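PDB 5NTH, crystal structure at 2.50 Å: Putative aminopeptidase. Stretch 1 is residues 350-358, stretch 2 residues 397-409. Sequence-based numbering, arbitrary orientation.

Stretch 1, residues 350-358: ANISVTLCL
Stretch 2 (397-409) DGVYYATGEQDFV

Residues 351-358 are extended, with phi between -135° and -92° and psi between 91° and 141°, and this strand packs against a helix ending in the second stretch (397-404) and the loop that follows it. Strand and helix run nearly antiparallel, at 154° between their N-to-C directions, with axes 8.6 Å apart at closest approach. The register is set at one end by Cys357 beside Gly398 (CA to CA 6.0 Å) and at the other by Asn351 beside Phe408 (CA to CA 7.9 Å). Strand alternation directs the CA-to-CB bonds of Asn351, Ser353, Thr355 and Cys357 toward the second stretch, while those of Ile352, Val354 and Leu356 point away. The contact is small, burying 339 Å² in total.

Phe408 covers the most surface. It lies in the loop in an extended conformation (phi/psi -137/156), and its p rotamer (chi1 73°, chi2 -87°) lays the ring against Asn351 and Ser353. Asn351, in the m rotamer, places CB over one ring face, 3.8 Å from the centroid of the Phe408 ring and only 5° off the normal, a CH-pi contact that offers an aliphatic carbon to the aromatic cloud. Ser353 instead meets the ring edge, its CB 3.7 Å from Phe408 CZ.

Ser353 (t, chi1 162°) also takes part in a hydrogen bond between the stretches: Gln406 NE2 donates to Ser353 OG at 2.8 Å, with an N-H...acceptor angle of 143°. Gln406 has already left the helix (phi/psi -81/163), and its side chain (chi1 m, chi2 t, chi3 100°) reaches back to the strand. A weak hydrogen bond from Gln406 NE2 to Ala402 O, 3.4 Å long, ties the same amide to the last turn of the helix.

Thr355 (m, chi1 -65°) faces the helix itself. Its OG1 lies 4.0 Å from Tyr401 CD2, oblique to the ring, and 4.0 Å from Ala402 CB; both partners are carbons, so these are van der Waals contacts, and the hydroxyl has its hydrogen bond elsewhere in the structure. Tyr401 is t, with chi2 85°. Thr355 CG2 approaches Gly398 O at 4.1 Å, an oxygen that accepts the helical hydrogen bond from Ala402 N at 3.1 Å.

Beyond Thr355, close packing depends on the glycine. Cys357 (m, chi1 -54°) brings SG to 3.7 Å from Gly398 CA, where an ideal CB on that residue would lie 2.4 Å from Cys357 SG and clash. The bare backbone thus leaves room for the sulfur against the helix.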

# COMPACT_ATOMS: atom_id res chain seq x y z
N ALA A 350 1.26 6.41 52.66
CA ALA A 350 0.68 5.41 53.57
C ALA A 350 0.61 4.04 52.94
O ALA A 350 1.11 3.08 53.51
CB ALA A 350 -0.71 5.85 54.01
N ASN A 351 -0.05 3.95 51.78
CA ASN A 351 -0.12 2.72 51.00
C ASN A 351 0.34 2.88 49.58
O ASN A 351 -0.10 3.80 48.90
CB ASN A 351 -1.54 2.25 50.91
CG ASN A 351 -2.06 1.81 52.23
OD1 ASN A 351 -1.67 0.75 52.73
ND2 ASN A 351 -2.93 2.63 52.83
N ILE A 352 1.20 1.97 49.13
CA ILE A 352 1.56 1.92 47.72
C ILE A 352 1.23 0.57 47.13
O ILE A 352 1.43 -0.47 47.75
CB ILE A 352 3.02 2.33 47.45
CG1 ILE A 352 3.25 2.49 45.94
CG2 ILE A 352 3.99 1.34 48.07
CD1 ILE A 352 4.47 3.33 45.60
N SER A 353 0.73 0.61 45.90
CA SER A 353 0.17 -0.55 45.22
C SER A 353 0.74 -0.53 43.82
O SER A 353 0.90 0.53 43.23
CB SER A 353 -1.33 -0.34 45.21
OG SER A 353 -2.00 -1.12 44.27
N VAL A 354 1.10 -1.68 43.29
CA VAL A 354 1.45 -1.72 41.85
C VAL A 354 0.72 -2.88 41.22
O VAL A 354 0.77 -3.98 41.74
CB VAL A 354 2.97 -1.78 41.55
CG1 VAL A 354 3.67 -2.95 42.25
CG2 VAL A 354 3.21 -1.82 40.04
N THR A 355 0.03 -2.60 40.11
CA THR A 355 -0.76 -3.59 39.41
C THR A 355 -0.18 -3.85 38.01
O THR A 355 -0.10 -2.96 37.17
CB THR A 355 -2.24 -3.18 39.35
OG1 THR A 355 -2.78 -3.15 40.68
CG2 THR A 355 -3.06 -4.18 38.53
N LEU A 356 0.20 -5.08 37.77
CA LEU A 356 0.71 -5.48 36.48
C LEU A 356 -0.36 -6.12 35.66
O LEU A 356 -0.90 -7.16 36.04
CB LEU A 356 1.86 -6.45 36.66
CG LEU A 356 2.90 -5.87 37.59
CD1 LEU A 356 3.97 -6.91 37.86
CD2 LEU A 356 3.49 -4.61 36.98
N CYS A 357 -0.66 -5.51 34.51
CA CYS A 357 -1.66 -6.07 33.62
C CYS A 357 -1.02 -6.98 32.60
O CYS A 357 -0.66 -6.51 31.54
CB CYS A 357 -2.41 -4.96 32.92
SG CYS A 357 -3.10 -3.76 34.07
N LEU A 358 -0.91 -8.27 32.92
CA LEU A 358 -0.10 -9.20 32.13
C LEU A 358 -0.90 -9.99 31.13
O LEU A 358 -1.94 -10.52 31.50
CB LEU A 358 0.60 -10.21 33.03
CG LEU A 358 1.45 -9.58 34.11
CD1 LEU A 358 2.18 -10.66 34.87
CD2 LEU A 358 2.44 -8.59 33.52
N ASP A 397 -9.21 -2.96 33.00
CA ASP A 397 -9.47 -3.86 34.13
C ASP A 397 -8.45 -3.59 35.25
O ASP A 397 -8.73 -3.78 36.43
CB ASP A 397 -9.48 -5.34 33.72
CG ASP A 397 -10.81 -5.79 33.09
OD1 ASP A 397 -11.86 -5.15 33.30
OD2 ASP A 397 -10.85 -6.81 32.39
N GLY A 398 -7.26 -3.15 34.88
CA GLY A 398 -6.22 -2.89 35.86
C GLY A 398 -6.56 -1.75 36.79
O GLY A 398 -6.40 -1.84 38.01
N VAL A 399 -7.00 -0.65 36.20
CA VAL A 399 -7.28 0.51 37.00
C VAL A 399 -8.52 0.27 37.85
O VAL A 399 -8.54 0.68 39.02
CB VAL A 399 -7.35 1.79 36.17
CG1 VAL A 399 -6.00 2.04 35.50
CG2 VAL A 399 -8.50 1.77 35.16
N TYR A 400 -9.51 -0.46 37.33
CA TYR A 400 -10.67 -0.80 38.14
C TYR A 400 -10.26 -1.64 39.35
O TYR A 400 -10.60 -1.33 40.47
CB TYR A 400 -11.79 -1.49 37.36
CG TYR A 400 -12.99 -1.65 38.24
CD1 TYR A 400 -13.92 -0.61 38.40
CD2 TYR A 400 -13.13 -2.79 39.03
CE1 TYR A 400 -15.01 -0.75 39.28
CE2 TYR A 400 -14.20 -2.94 39.91
CZ TYR A 400 -15.14 -1.92 40.04
OH TYR A 400 -16.17 -2.08 40.92
N TYR A 401 -9.51 -2.69 39.12
CA TYR A 401 -8.96 -3.44 40.26
C TYR A 401 -8.30 -2.56 41.32
O TYR A 401 -8.50 -2.74 42.50
CB TYR A 401 -7.90 -4.46 39.84
CG TYR A 401 -7.41 -5.20 41.06
CD1 TYR A 401 -8.09 -6.30 41.51
CD2 TYR A 401 -6.29 -4.76 41.79
CE1 TYR A 401 -7.69 -6.99 42.65
CE2 TYR A 401 -5.88 -5.44 42.94
CZ TYR A 401 -6.59 -6.57 43.36
OH TYR A 401 -6.26 -7.29 44.50
N ALA A 402 -7.46 -1.64 40.87
CA ALA A 402 -6.63 -0.86 41.77
C ALA A 402 -7.46 0.18 42.50
O ALA A 402 -7.16 0.51 43.64
CB ALA A 402 -5.51 -0.20 41.02
N THR A 403 -8.50 0.69 41.84
CA THR A 403 -9.35 1.73 42.43
C THR A 403 -10.58 1.22 43.13
O THR A 403 -11.10 1.92 43.97
CB THR A 403 -9.84 2.76 41.41
OG1 THR A 403 -10.57 2.12 40.35
CG2 THR A 403 -8.68 3.51 40.88
N GLY A 404 -11.05 0.03 42.77
CA GLY A 404 -12.29 -0.51 43.29
C GLY A 404 -12.27 -1.87 43.97
O GLY A 404 -13.28 -2.31 44.48
N GLU A 405 -11.15 -2.57 43.97
CA GLU A 405 -11.11 -3.91 44.56
C GLU A 405 -10.11 -4.11 45.71
O GLU A 405 -10.12 -5.14 46.39
CB GLU A 405 -10.85 -4.91 43.44
CG GLU A 405 -12.03 -5.04 42.49
CD GLU A 405 -13.18 -5.83 43.09
OE1 GLU A 405 -12.95 -6.47 44.14
OE2 GLU A 405 -14.30 -5.83 42.51
N GLN A 406 -9.25 -3.13 45.93
CA GLN A 406 -8.31 -3.19 47.04
C GLN A 406 -8.99 -2.79 48.34
O GLN A 406 -10.08 -2.19 48.32
CB GLN A 406 -7.13 -2.29 46.73
CG GLN A 406 -6.40 -2.75 45.48
CD GLN A 406 -4.92 -2.43 45.50
OE1 GLN A 406 -4.07 -3.29 45.80
NE2 GLN A 406 -4.60 -1.17 45.19
N ASP A 407 -8.37 -3.12 49.46
CA ASP A 407 -8.89 -2.72 50.78
C ASP A 407 -8.55 -1.29 51.25
O ASP A 407 -8.81 -0.96 52.39
CB ASP A 407 -8.64 -3.80 51.87
CG ASP A 407 -7.14 -3.95 52.32
OD1 ASP A 407 -6.27 -3.03 52.19
OD2 ASP A 407 -6.85 -5.06 52.86
N PHE A 408 -7.97 -0.46 50.38
CA PHE A 408 -7.86 1.01 50.58
C PHE A 408 -8.21 1.71 49.26
O PHE A 408 -8.06 1.13 48.19
CB PHE A 408 -6.44 1.37 50.98
CG PHE A 408 -5.43 1.27 49.83
CD1 PHE A 408 -4.79 0.07 49.53
CD2 PHE A 408 -5.13 2.39 49.05
CE1 PHE A 408 -3.86 0.00 48.48
CE2 PHE A 408 -4.22 2.31 48.00
CZ PHE A 408 -3.58 1.12 47.72
N VAL A 409 -8.63 2.96 49.31
CA VAL A 409 -8.97 3.69 48.09
C VAL A 409 -7.81 4.57 47.74
O VAL A 409 -7.47 5.39 48.54
CB VAL A 409 -10.18 4.63 48.32
CG1 VAL A 409 -10.46 5.47 47.06
CG2 VAL A 409 -11.42 3.83 48.71